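Local coordinates for fructosamine deglycase FrlB (Bacillus subtilis, PDB 3EUA) that converts a range of fructosamine 6-phosphates to glucose 6-phosphate and a free amino acid, using paired SIS (sugar isomerase) domains, at the interface of chains A and B. Numbering follows the deposited sequence. Chains: chain A/B, Putative fructose-aminoacid-6-phosphate deglycase.

The interface of chains A and B. Residues chain A 237-241, 265, 269; chain B 218, 221, 322-324, 327.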
# COMPACT_ATOMS: atom_id res chain seq x y z
N PHE A 237 -7.63 5.18 -14.11
CA PHE A 237 -8.90 5.25 -14.85
C PHE A 237 -8.74 5.40 -16.36
O PHE A 237 -9.65 5.06 -17.11
CB PHE A 237 -9.85 6.31 -14.23
CG PHE A 237 -9.54 7.75 -14.55
CD1 PHE A 237 -8.25 8.25 -14.57
CD2 PHE A 237 -10.58 8.65 -14.70
CE1 PHE A 237 -8.00 9.57 -14.81
CE2 PHE A 237 -10.36 9.97 -14.92
CZ PHE A 237 -9.07 10.46 -14.98
N GLU A 238 -7.59 5.89 -16.83
CA GLU A 238 -7.33 5.97 -18.27
C GLU A 238 -7.36 4.60 -18.96
O GLU A 238 -7.58 4.51 -20.17
CB GLU A 238 -5.99 6.65 -18.55
CG GLU A 238 -6.02 8.13 -18.34
CD GLU A 238 -6.74 8.92 -19.45
OE1 GLU A 238 -6.66 8.57 -20.63
OE2 GLU A 238 -7.32 9.96 -19.14
N ILE A 239 -7.14 3.55 -18.18
CA ILE A 239 -7.11 2.19 -18.72
C ILE A 239 -8.50 1.63 -19.05
O ILE A 239 -8.63 0.74 -19.89
CB ILE A 239 -6.44 1.18 -17.71
CG1 ILE A 239 -5.83 -0.01 -18.44
CG2 ILE A 239 -7.43 0.68 -16.71
CD1 ILE A 239 -4.70 0.36 -19.41
N ILE A 240 -9.55 2.16 -18.45
CA ILE A 240 -10.86 1.57 -18.67
C ILE A 240 -11.49 1.92 -20.02
O ILE A 240 -11.32 3.03 -20.56
CB ILE A 240 -11.85 1.88 -17.48
CG1 ILE A 240 -12.97 0.83 -17.40
CG2 ILE A 240 -12.45 3.29 -17.56
CD1 ILE A 240 -13.82 0.94 -16.13
N ASP A 241 -12.14 0.90 -20.58
CA ASP A 241 -12.94 1.02 -21.80
C ASP A 241 -13.96 -0.13 -21.69
O ASP A 241 -13.94 -0.86 -20.69
CB ASP A 241 -12.10 1.06 -23.09
CG ASP A 241 -11.44 -0.25 -23.44
OD1 ASP A 241 -11.89 -1.30 -22.96
OD2 ASP A 241 -10.49 -0.23 -24.27
N PHE A 265 -18.16 6.58 -12.57
CA PHE A 265 -17.34 6.77 -13.75
C PHE A 265 -17.26 5.50 -14.57
O PHE A 265 -17.49 5.53 -15.78
CB PHE A 265 -15.94 7.22 -13.34
CG PHE A 265 -15.02 7.41 -14.49
CD1 PHE A 265 -15.02 8.60 -15.19
CD2 PHE A 265 -14.12 6.41 -14.86
CE1 PHE A 265 -14.18 8.80 -16.24
CE2 PHE A 265 -13.26 6.59 -15.94
CZ PHE A 265 -13.29 7.78 -16.61
N TYR A 269 -17.98 4.74 -18.71
CA TYR A 269 -16.90 4.42 -19.66
C TYR A 269 -16.49 2.96 -19.78
O TYR A 269 -15.75 2.59 -20.69
CB TYR A 269 -15.68 5.26 -19.30
CG TYR A 269 -16.06 6.67 -19.45
CD1 TYR A 269 -16.17 7.23 -20.71
CD2 TYR A 269 -16.41 7.42 -18.36
CE1 TYR A 269 -16.58 8.52 -20.85
CE2 TYR A 269 -16.82 8.70 -18.49
CZ TYR A 269 -16.90 9.26 -19.73
OH TYR A 269 -17.31 10.57 -19.82
N GLU B 218 -1.87 5.35 -17.13
CA GLU B 218 -2.33 6.67 -17.49
C GLU B 218 -1.81 7.21 -18.79
O GLU B 218 -2.57 7.67 -19.63
CB GLU B 218 -1.92 7.64 -16.36
CG GLU B 218 -2.27 9.09 -16.55
CD GLU B 218 -1.58 9.99 -15.52
OE1 GLU B 218 -0.90 9.53 -14.59
OE2 GLU B 218 -1.75 11.20 -15.64
N TRP B 221 -1.76 3.60 -21.63
CA TRP B 221 -2.87 2.64 -21.67
C TRP B 221 -2.35 1.21 -21.74
O TRP B 221 -2.86 0.36 -22.47
CB TRP B 221 -3.91 2.91 -22.77
CG TRP B 221 -4.47 4.27 -22.76
CD1 TRP B 221 -4.51 5.15 -21.72
CD2 TRP B 221 -5.22 4.88 -23.83
NE1 TRP B 221 -5.13 6.31 -22.10
CE2 TRP B 221 -5.58 6.17 -23.39
CE3 TRP B 221 -5.56 4.49 -25.12
CZ2 TRP B 221 -6.31 7.05 -24.18
CZ3 TRP B 221 -6.26 5.37 -25.93
CH2 TRP B 221 -6.63 6.64 -25.45
N ARG B 322 -7.69 10.37 -22.49
CA ARG B 322 -9.06 10.27 -23.00
C ARG B 322 -10.05 10.75 -21.96
O ARG B 322 -11.15 11.15 -22.32
CB ARG B 322 -9.43 8.85 -23.51
CG ARG B 322 -9.26 7.71 -22.53
CD ARG B 322 -9.69 6.40 -23.17
NE ARG B 322 -9.05 5.25 -22.54
CZ ARG B 322 -9.00 4.04 -23.07
NH1 ARG B 322 -9.58 3.79 -24.25
NH2 ARG B 322 -8.36 3.08 -22.46
N TYR B 323 -9.65 10.77 -20.68
CA TYR B 323 -10.54 11.18 -19.58
C TYR B 323 -10.01 12.33 -18.72
O TYR B 323 -10.72 13.27 -18.46
CB TYR B 323 -10.85 9.97 -18.69
CG TYR B 323 -11.24 8.70 -19.39
CD1 TYR B 323 -12.30 8.67 -20.30
CD2 TYR B 323 -10.64 7.48 -19.05
CE1 TYR B 323 -12.67 7.49 -20.91
CE2 TYR B 323 -11.02 6.28 -19.67
CZ TYR B 323 -12.05 6.31 -20.60
OH TYR B 323 -12.45 5.13 -21.22
N MSE B 324 -8.77 12.23 -18.25
CA MSE B 324 -8.19 13.27 -17.40
C MSE B 324 -8.22 14.60 -18.14
O MSE B 324 -7.80 14.68 -19.28
CB MSE B 324 -6.77 12.91 -16.97
CG MSE B 324 -6.11 13.89 -16.01
SE MSE B 324 -4.28 13.25 -15.66
CE MSE B 324 -4.79 11.72 -14.70
N VAL B 327 -13.20 14.98 -19.44
CA VAL B 327 -14.57 14.65 -19.05
C VAL B 327 -14.75 14.94 -17.56
O VAL B 327 -13.79 15.19 -16.83
CB VAL B 327 -14.96 13.19 -19.35
CG1 VAL B 327 -14.70 12.88 -20.81
CG2 VAL B 327 -14.21 12.18 -18.45
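A bend at chi2 (-75°) in A:Glu238, on the 3-10 helix 236-239, turns its carboxylate into the backbone of B:Arg322 to B:Met324, while B:Arg322 has CG tucked between its backbone N and carbonyl carbon, then runs extended to NE. The carboxylate works as a cap on three consecutive amides. A:Glu238 OE1 takes B:Arg322 N on its syn lone pair at 2.8 Å, nearly straight (169° at H), and B:Trp221 NE1 on its anti lone pair. A:Glu238 OE2 is met almost along its C-O axis by B:Met324 N at 2.8 Å, and from above the carboxylate plane by B:Tyr323 N. Four donors thus fix the group's rotation and would probably stabilise its charged form. An alanine here removes both carboxylate oxygens, which would probably leave the B-chain loop less firmly held.

The backbone of the same residue is read separately: NE and NH2 of B:Arg322 converge in the guanidinium plane on A:Glu238 O, with NH2 at 2.8 Å. The B:Trp221 indole covers one guanidinium face off-centre and A:Ile240 O the other, which would limit the group's rotation.

B:Tyr323, with CG beside its backbone N, enters a pocket of chain A. A:Phe265 presents its CZ edge to one ring face (planes 87° apart, A:Phe265 CZ to B:Tyr323 CG 3.6 Å), and B:Arg322 CG covers the centre of the opposite face. A:Tyr269 and B:Tyr323 reach toward each other, the rim of the B:Tyr323 ring over one face of A:Tyr269, with A:Tyr269 CD1 3.5 Å from B:Tyr323 CE1. In a homooctameric enzyme, this patch and its two-fold twin plausibly help hold subunits together. At the pocket's end, the phenol OH of B:Tyr323 donates to A:Ile240 O at 2.5 Å, from above the carbonyl plane.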